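Ribulose bisphosphate carboxylase (Hyperthermus butylicus DSM 5456, PDB 6HUN) probably catalyses the carboxylation of ribulose 1,5-bisphosphate to two molecules of 3-phosphoglycerate, as a magnesium-dependent form III Rubisco in an archaeal AMP degradation pathway. Local coordinates at residues P386-K398 with A421-L435. Numbering follows the deposited sequence.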
ATOM      1  N   PRO A 386      -4.943  23.709 -24.450  1.00 53.30           N
ATOM      2  CA  PRO A 386      -6.264  23.999 -25.038  1.00 57.21           C
ATOM      3  C   PRO A 386      -6.542  23.253 -26.350  1.00 54.78           C
ATOM      4  O   PRO A 386      -7.635  22.693 -26.500  1.00 55.17           O
ATOM      5  CB  PRO A 386      -6.223  25.526 -25.206  1.00 56.90           C
ATOM      6  CG  PRO A 386      -5.377  25.956 -24.001  1.00 56.16           C
ATOM      7  CD  PRO A 386      -4.296  24.922 -23.911  1.00 52.54           C
ATOM      8  N   GLY A 387      -5.558  23.123 -27.236  1.00 53.27           N
ATOM      9  CA  GLY A 387      -5.806  22.475 -28.518  1.00 53.91           C
ATOM     10  C   GLY A 387      -6.306  21.047 -28.410  1.00 58.57           C
ATOM     11  O   GLY A 387      -7.166  20.625 -29.188  1.00 57.79           O
ATOM     12  N   THR A 388      -5.780  20.292 -27.439  1.00 54.28           N
ATOM     13  CA  THR A 388      -6.109  18.887 -27.228  1.00 56.15           C
ATOM     14  C   THR A 388      -7.441  18.663 -26.501  1.00 56.43           C
ATOM     15  O   THR A 388      -7.901  17.515 -26.454  1.00 54.37           O
ATOM     16  CB  THR A 388      -5.036  18.182 -26.376  1.00 55.23           C
ATOM     17  OG1 THR A 388      -5.316  18.396 -24.978  1.00 53.73           O
ATOM     18  CG2 THR A 388      -3.642  18.682 -26.648  1.00 65.43           C
ATOM     19  N   LEU A 389      -8.027  19.694 -25.872  1.00 52.88           N
ATOM     20  CA  LEU A 389      -9.100  19.424 -24.903  1.00 50.18           C
ATOM     21  C   LEU A 389     -10.341  18.859 -25.583  1.00 52.20           C
ATOM     22  O   LEU A 389     -10.913  17.885 -25.079  1.00 43.26           O
ATOM     23  CB  LEU A 389      -9.443  20.680 -24.112  1.00 46.46           C
ATOM     24  CG  LEU A 389      -8.367  21.233 -23.181  1.00 49.38           C
ATOM     25  CD1 LEU A 389      -8.974  22.293 -22.286  1.00 50.64           C
ATOM     26  CD2 LEU A 389      -7.698  20.119 -22.319  1.00 47.60           C
ATOM     27  N   PRO A 390     -10.769  19.391 -26.746  1.00 46.57           N
ATOM     28  CA  PRO A 390     -11.978  18.839 -27.369  1.00 46.53           C
ATOM     29  C   PRO A 390     -11.898  17.354 -27.644  1.00 45.42           C
ATOM     30  O   PRO A 390     -12.894  16.651 -27.440  1.00 49.58           O
ATOM     31  CB  PRO A 390     -12.099  19.665 -28.684  1.00 48.87           C
ATOM     32  CG  PRO A 390     -11.543  20.935 -28.321  1.00 49.89           C
ATOM     33  CD  PRO A 390     -10.381  20.655 -27.391  1.00 48.73           C
ATOM     34  N   GLU A 391     -10.743  16.849 -28.085  1.00 45.65           N
ATOM     35  CA  GLU A 391     -10.643  15.427 -28.393  1.00 48.81           C
ATOM     36  C   GLU A 391     -10.745  14.581 -27.130  1.00 46.55           C
ATOM     37  O   GLU A 391     -11.385  13.524 -27.145  1.00 48.42           O
ATOM     38  CB  GLU A 391      -9.336  15.116 -29.121  1.00 56.09           C
ATOM     39  CG  GLU A 391      -9.496  14.813 -30.595  1.00 64.41           C
ATOM     40  CD  GLU A 391     -10.285  13.546 -30.909  1.00 67.11           C
ATOM     41  OE1 GLU A 391     -11.520  13.636 -31.114  1.00 66.38           O
ATOM     42  OE2 GLU A 391      -9.650  12.468 -31.010  1.00 71.36           O
ATOM     43  N   VAL A 392     -10.140  15.035 -26.028  1.00 43.83           N
ATOM     44  CA  VAL A 392     -10.254  14.292 -24.769  1.00 43.06           C
ATOM     45  C   VAL A 392     -11.711  14.243 -24.322  1.00 44.66           C
ATOM     46  O   VAL A 392     -12.223  13.190 -23.926  1.00 44.63           O
ATOM     47  CB  VAL A 392      -9.350  14.910 -23.692  1.00 44.08           C
ATOM     48  CG1 VAL A 392      -9.640  14.287 -22.366  1.00 45.59           C
ATOM     49  CG2 VAL A 392      -7.881  14.689 -24.099  1.00 45.18           C
ATOM     50  N   ILE A 393     -12.406  15.378 -24.418  1.00 47.78           N
ATOM     51  CA  ILE A 393     -13.824  15.439 -24.050  1.00 46.13           C
ATOM     52  C   ILE A 393     -14.677  14.543 -24.957  1.00 46.48           C
ATOM     53  O   ILE A 393     -15.632  13.915 -24.488  1.00 42.94           O
ATOM     54  CB  ILE A 393     -14.323  16.905 -24.079  1.00 48.30           C
ATOM     55  CG1 ILE A 393     -13.579  17.775 -23.047  1.00 41.27           C
ATOM     56  CG2 ILE A 393     -15.787  16.962 -23.780  1.00 48.12           C
ATOM     57  CD1 ILE A 393     -13.827  19.318 -23.285  1.00 45.28           C
ATOM     58  N   ARG A 394     -14.385  14.493 -26.276  1.00 46.78           N
ATOM     59  CA  ARG A 394     -15.178  13.619 -27.160  1.00 48.46           C
ATOM     60  C   ARG A 394     -14.956  12.144 -26.814  1.00 49.82           C
ATOM     61  O   ARG A 394     -15.886  11.325 -26.909  1.00 50.19           O
ATOM     62  CB  ARG A 394     -14.826  13.850 -28.637  1.00 53.03           C
ATOM     63  CG  ARG A 394     -15.862  13.294 -29.640  1.00 54.38           C
ATOM     64  CD  ARG A 394     -15.369  13.396 -31.105  1.00 60.81           C
ATOM     65  NE  ARG A 394     -14.045  12.805 -31.273  1.00 59.40           N
ATOM     66  CZ  ARG A 394     -13.805  11.496 -31.286  1.00 67.06           C
ATOM     67  NH1 ARG A 394     -14.813  10.635 -31.152  1.00 70.78           N
ATOM     68  NH2 ARG A 394     -12.554  11.046 -31.418  1.00 68.54           N
ATOM     69  N   VAL A 395     -13.719  11.791 -26.448  1.00 44.40           N
ATOM     70  CA  VAL A 395     -13.349  10.414 -26.183  1.00 38.61           C
ATOM     71  C   VAL A 395     -13.696  10.003 -24.756  1.00 43.91           C
ATOM     72  O   VAL A 395     -14.241   8.925 -24.533  1.00 45.89           O
ATOM     73  CB  VAL A 395     -11.854  10.214 -26.485  1.00 44.94           C
ATOM     74  CG1 VAL A 395     -11.394   8.877 -25.959  1.00 46.75           C
ATOM     75  CG2 VAL A 395     -11.603  10.336 -28.014  1.00 49.39           C
ATOM     76  N   MET A 396     -13.443  10.852 -23.769  1.00 45.32           N
ATOM     77  CA  MET A 396     -13.701  10.484 -22.361  1.00 42.69           C
ATOM     78  C   MET A 396     -15.047  10.930 -21.831  1.00 45.05           C
ATOM     79  O   MET A 396     -15.407  10.545 -20.702  1.00 47.94           O
ATOM     80  CB  MET A 396     -12.631  11.062 -21.470  1.00 42.62           C
ATOM     81  CG  MET A 396     -11.346  10.324 -21.582  1.00 54.04           C
ATOM     82  SD  MET A 396     -10.275  11.032 -20.372  1.00 53.77           S
ATOM     83  CE  MET A 396     -10.929  10.384 -18.819  1.00 57.23           C
ATOM     84  N   GLY A 397     -15.756  11.777 -22.567  1.00 43.94           N
ATOM     85  CA  GLY A 397     -17.054  12.296 -22.161  1.00 49.45           C
ATOM     86  C   GLY A 397     -16.945  13.605 -21.392  1.00 44.91           C
ATOM     87  O   GLY A 397     -15.865  14.041 -21.003  1.00 43.52           O
ATOM     88  N   LYS A 398     -18.095  14.271 -21.200  1.00 41.81           N
ATOM     89  CA  LYS A 398     -18.092  15.530 -20.455  1.00 40.83           C
ATOM     90  C   LYS A 398     -17.942  15.346 -18.942  1.00 42.14           C
ATOM     91  O   LYS A 398     -17.573  16.300 -18.240  1.00 36.62           O
ATOM     92  CB  LYS A 398     -19.386  16.309 -20.717  1.00 42.04           C
ATOM     93  CG  LYS A 398     -19.655  16.532 -22.200  1.00 45.88           C
ATOM     94  CD  LYS A 398     -21.030  17.182 -22.475  1.00 55.07           C
ATOM     95  CE  LYS A 398     -21.267  17.298 -23.992  1.00 60.28           C
ATOM     96  NZ  LYS A 398     -22.663  16.923 -24.428  1.00 65.99           N
ATOM     97  N   ALA A 421      -8.087  30.707 -21.783  1.00 57.79           N
ATOM     98  CA  ALA A 421      -7.928  29.930 -23.004  1.00 62.71           C
ATOM     99  C   ALA A 421      -8.495  28.526 -22.844  1.00 56.99           C
ATOM    100  O   ALA A 421      -9.258  28.052 -23.696  1.00 56.18           O
ATOM    101  CB  ALA A 421      -6.457  29.897 -23.423  1.00 64.03           C
ATOM    102  N   VAL A 422      -8.154  27.841 -21.736  1.00 53.16           N
ATOM    103  CA  VAL A 422      -8.711  26.512 -21.499  1.00 53.87           C
ATOM    104  C   VAL A 422     -10.236  26.548 -21.481  1.00 53.10           C
ATOM    105  O   VAL A 422     -10.889  25.679 -22.069  1.00 49.73           O
ATOM    106  CB  VAL A 422      -8.160  25.930 -20.177  1.00 48.91           C
ATOM    107  CG1 VAL A 422      -8.997  24.740 -19.726  1.00 47.30           C
ATOM    108  CG2 VAL A 422      -6.751  25.505 -20.358  1.00 49.23           C
ATOM    109  N   ARG A 423     -10.826  27.540 -20.792  1.00 54.19           N
ATOM    110  CA  ARG A 423     -12.286  27.647 -20.715  1.00 51.37           C
ATOM    111  C   ARG A 423     -12.893  27.919 -22.089  1.00 52.89           C
ATOM    112  O   ARG A 423     -13.944  27.373 -22.438  1.00 52.40           O
ATOM    113  CB  ARG A 423     -12.687  28.751 -19.731  1.00 55.86           C
ATOM    114  CG  ARG A 423     -12.526  28.408 -18.239  1.00 53.20           C
ATOM    115  CD  ARG A 423     -13.616  27.438 -17.708  1.00 49.01           C
ATOM    116  NE  ARG A 423     -14.981  27.956 -17.772  1.00 55.73           N
ATOM    117  CZ  ARG A 423     -15.583  28.661 -16.808  1.00 58.03           C
ATOM    118  NH1 ARG A 423     -14.938  28.970 -15.686  1.00 57.63           N
ATOM    119  NH2 ARG A 423     -16.837  29.075 -16.966  1.00 52.01           N
ATOM    120  N   GLN A 424     -12.236  28.743 -22.894  1.00 54.85           N
ATOM    121  CA  GLN A 424     -12.764  28.963 -24.238  1.00 56.34           C
ATOM    122  C   GLN A 424     -12.648  27.693 -25.066  1.00 57.49           C
ATOM    123  O   GLN A 424     -13.568  27.351 -25.820  1.00 56.89           O
ATOM    124  CB  GLN A 424     -12.039  30.125 -24.904  1.00 58.83           C
ATOM    125  CG  GLN A 424     -12.251  31.420 -24.190  1.00 60.32           C
ATOM    126  CD  GLN A 424     -11.258  32.466 -24.596  1.00 69.54           C
ATOM    127  OE1 GLN A 424     -10.240  32.178 -25.241  1.00 62.87           O
ATOM    128  NE2 GLN A 424     -11.573  33.719 -24.269  1.00 73.42           N
ATOM    129  N   ALA A 425     -11.536  26.962 -24.906  1.00 54.03           N
ATOM    130  CA  ALA A 425     -11.382  25.693 -25.601  1.00 54.46           C
ATOM    131  C   ALA A 425     -12.484  24.722 -25.205  1.00 56.99           C
ATOM    132  O   ALA A 425     -13.071  24.060 -26.068  1.00 51.07           O
ATOM    133  CB  ALA A 425     -10.000  25.104 -25.318  1.00 52.07           C
ATOM    134  N   VAL A 426     -12.799  24.643 -23.900  1.00 49.76           N
ATOM    135  CA  VAL A 426     -13.908  23.803 -23.446  1.00 48.27           C
ATOM    136  C   VAL A 426     -15.231  24.288 -24.002  1.00 50.96           C
ATOM    137  O   VAL A 426     -16.113  23.478 -24.327  1.00 48.94           O
ATOM    138  CB  VAL A 426     -13.923  23.764 -21.906  1.00 53.70           C
ATOM    139  CG1 VAL A 426     -15.218  23.128 -21.358  1.00 54.65           C
ATOM    140  CG2 VAL A 426     -12.726  22.956 -21.468  1.00 47.51           C
ATOM    141  N   GLU A 427     -15.402  25.619 -24.062  1.00 51.41           N
ATOM    142  CA  GLU A 427     -16.603  26.237 -24.611  1.00 63.43           C
ATOM    143  C   GLU A 427     -16.817  25.845 -26.068  1.00 53.76           C
ATOM    144  O   GLU A 427     -17.931  25.479 -26.461  1.00 53.88           O
ATOM    145  CB  GLU A 427     -16.502  27.755 -24.470  1.00 70.74           C
ATOM    146  CG  GLU A 427     -17.852  28.465 -24.501  1.00 76.92           C
ATOM    147  CD  GLU A 427     -18.697  28.118 -23.276  1.00 81.72           C
ATOM    148  OE1 GLU A 427     -18.748  28.936 -22.332  1.00 86.03           O
ATOM    149  OE2 GLU A 427     -19.315  27.030 -23.265  1.00 79.05           O
ATOM    150  N   ALA A 428     -15.751  25.852 -26.866  1.00 57.36           N
ATOM    151  CA  ALA A 428     -15.869  25.407 -28.253  1.00 59.55           C
ATOM    152  C   ALA A 428     -16.355  23.961 -28.330  1.00 55.76           C
ATOM    153  O   ALA A 428     -17.237  23.638 -29.133  1.00 53.97           O
ATOM    154  CB  ALA A 428     -14.532  25.579 -28.967  1.00 61.79           C
ATOM    155  N   ALA A 429     -15.837  23.093 -27.461  1.00 55.91           N
ATOM    156  CA  ALA A 429     -16.249  21.692 -27.466  1.00 53.18           C
ATOM    157  C   ALA A 429     -17.713  21.530 -27.066  1.00 54.10           C
ATOM    158  O   ALA A 429     -18.443  20.750 -27.684  1.00 54.17           O
ATOM    159  CB  ALA A 429     -15.348  20.871 -26.535  1.00 47.81           C
ATOM    160  N   MET A 430     -18.157  22.236 -26.012  1.00 49.54           N
ATOM    161  CA  MET A 430     -19.567  22.180 -25.619  1.00 53.12           C
ATOM    162  C   MET A 430     -20.483  22.685 -26.730  1.00 56.64           C
ATOM    163  O   MET A 430     -21.595  22.178 -26.912  1.00 57.99           O
ATOM    164  CB  MET A 430     -19.806  23.004 -24.350  1.00 53.20           C
ATOM    165  CG  MET A 430     -18.925  22.611 -23.168  1.00 55.61           C
ATOM    166  SD  MET A 430     -19.177  20.888 -22.730  1.00 52.09           S
ATOM    167  CE  MET A 430     -20.911  20.894 -22.336  1.00 53.47           C
ATOM    168  N   LYS A 431     -20.052  23.710 -27.449  1.00 53.21           N
ATOM    169  CA  LYS A 431     -20.850  24.343 -28.499  1.00 55.29           C
ATOM    170  C   LYS A 431     -20.686  23.684 -29.872  1.00 55.75           C
ATOM    171  O   LYS A 431     -21.365  24.095 -30.825  1.00 61.11           O
ATOM    172  CB  LYS A 431     -20.471  25.810 -28.599  1.00 57.12           C
ATOM    173  CG  LYS A 431     -20.764  26.660 -27.382  1.00 60.34           C
ATOM    174  CD  LYS A 431     -20.465  28.120 -27.712  1.00 66.25           C
ATOM    175  CE  LYS A 431     -20.664  29.063 -26.537  1.00 68.10           C
ATOM    176  NZ  LYS A 431     -20.004  30.365 -26.895  1.00 74.86           N
ATOM    177  N   GLY A 432     -19.814  22.688 -30.000  1.00 58.24           N
ATOM    178  CA  GLY A 432     -19.641  21.983 -31.262  1.00 59.34           C
ATOM    179  C   GLY A 432     -18.984  22.819 -32.326  1.00 60.54           C
ATOM    180  O   GLY A 432     -19.252  22.622 -33.528  1.00 58.06           O
ATOM    181  N   ILE A 433     -18.122  23.752 -31.929  1.00 60.31           N
ATOM    182  CA  ILE A 433     -17.478  24.680 -32.857  1.00 60.99           C
ATOM    183  C   ILE A 433     -16.032  24.251 -33.040  1.00 58.97           C
ATOM    184  O   ILE A 433     -15.347  23.900 -32.070  1.00 57.38           O
ATOM    185  CB  ILE A 433     -17.541  26.129 -32.337  1.00 62.05           C
ATOM    186  CG1 ILE A 433     -18.974  26.537 -32.055  1.00 61.76           C
ATOM    187  CG2 ILE A 433     -16.902  27.073 -33.329  1.00 62.97           C
ATOM    188  CD1 ILE A 433     -19.117  28.014 -31.751  1.00 62.85           C
ATOM    189  N   SER A 434     -15.560  24.279 -34.284  1.00 60.53           N
ATOM    190  CA  SER A 434     -14.160  23.994 -34.553  1.00 60.64           C
ATOM    191  C   SER A 434     -13.284  24.988 -33.816  1.00 61.04           C
ATOM    192  O   SER A 434     -13.639  26.157 -33.648  1.00 62.27           O
ATOM    193  CB  SER A 434     -13.858  24.064 -36.075  1.00 62.79           C
ATOM    194  OG  SER A 434     -14.605  23.086 -36.745  1.00 62.47           O
ATOM    195  N   LEU A 435     -12.134  24.499 -33.354  1.00 60.07           N
ATOM    196  CA  LEU A 435     -11.244  25.357 -32.590  1.00 61.66           C
ATOM    197  C   LEU A 435     -10.709  26.496 -33.439  1.00 63.16           C
ATOM    198  O   LEU A 435     -10.599  27.627 -32.957  1.00 64.14           O
ATOM    199  CB  LEU A 435     -10.090  24.559 -32.020  1.00 59.02           C
ATOM    200  CG  LEU A 435     -10.254  23.853 -30.670  1.00 56.40           C
ATOM    201  CD1 LEU A 435      -8.866  23.515 -30.248  1.00 55.93           C
ATOM    202  CD2 LEU A 435     -10.972  24.681 -29.596  1.00 62.80           C
TER
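Neighbouring helices on the outside of a Rubisco TIM barrel pack here through Pro-386, Leu-389, Pro-390 and Ile-393 against Val-422, Ala-425, Val-426 and Ala-429, a seam without a hydrogen bond. The axes of helices 389-396 and 421-431 approach to 9.1 Å and cross at -47°, a spacing consistent with the small residues Ala-425 and Ala-429 that face the other helix. Leu-389 CD1 meets Val-422 CG1 at 3.5 Å, the two side chains crossing at about a right angle, and the same methyl also meets Val-426 CG2. With CG1 beside its backbone N (chi1 -63°) and the chain extended from there, Ile-393 lays CD1 against Ala-429 CB at 3.9 Å. Pro-386 presses CB on Ala-425 CB at 3.8 Å, while its CG reaches Val-422 CG2. In the α/β-barrel these helices follow the seventh and eighth strands, 377-380 and 401-403; Met-402 of the eighth touches Leu-389 and Ile-393 from the barrel side, and Val-422 lies close to Val-404, a predicted substrate-binding residue. Beyond the Schellman motif at Gly-432 the chain turns back, bringing Leu-435 up against Gly-387 and Pro-390. Its CD1 rests 3.5 Å from Gly-387 O, and its branch point CG packs on CG of the Pro-390 ring at 4.0 Å. An alanine here, lacking CG and both methyls, would probably leave a gap beside Gly-387 and the Pro-390 ring. At the far end, the bent chain of Met-430 brings CE to Lys-398 CD at 3.7 Å, an aliphatic contact at the exposed margin.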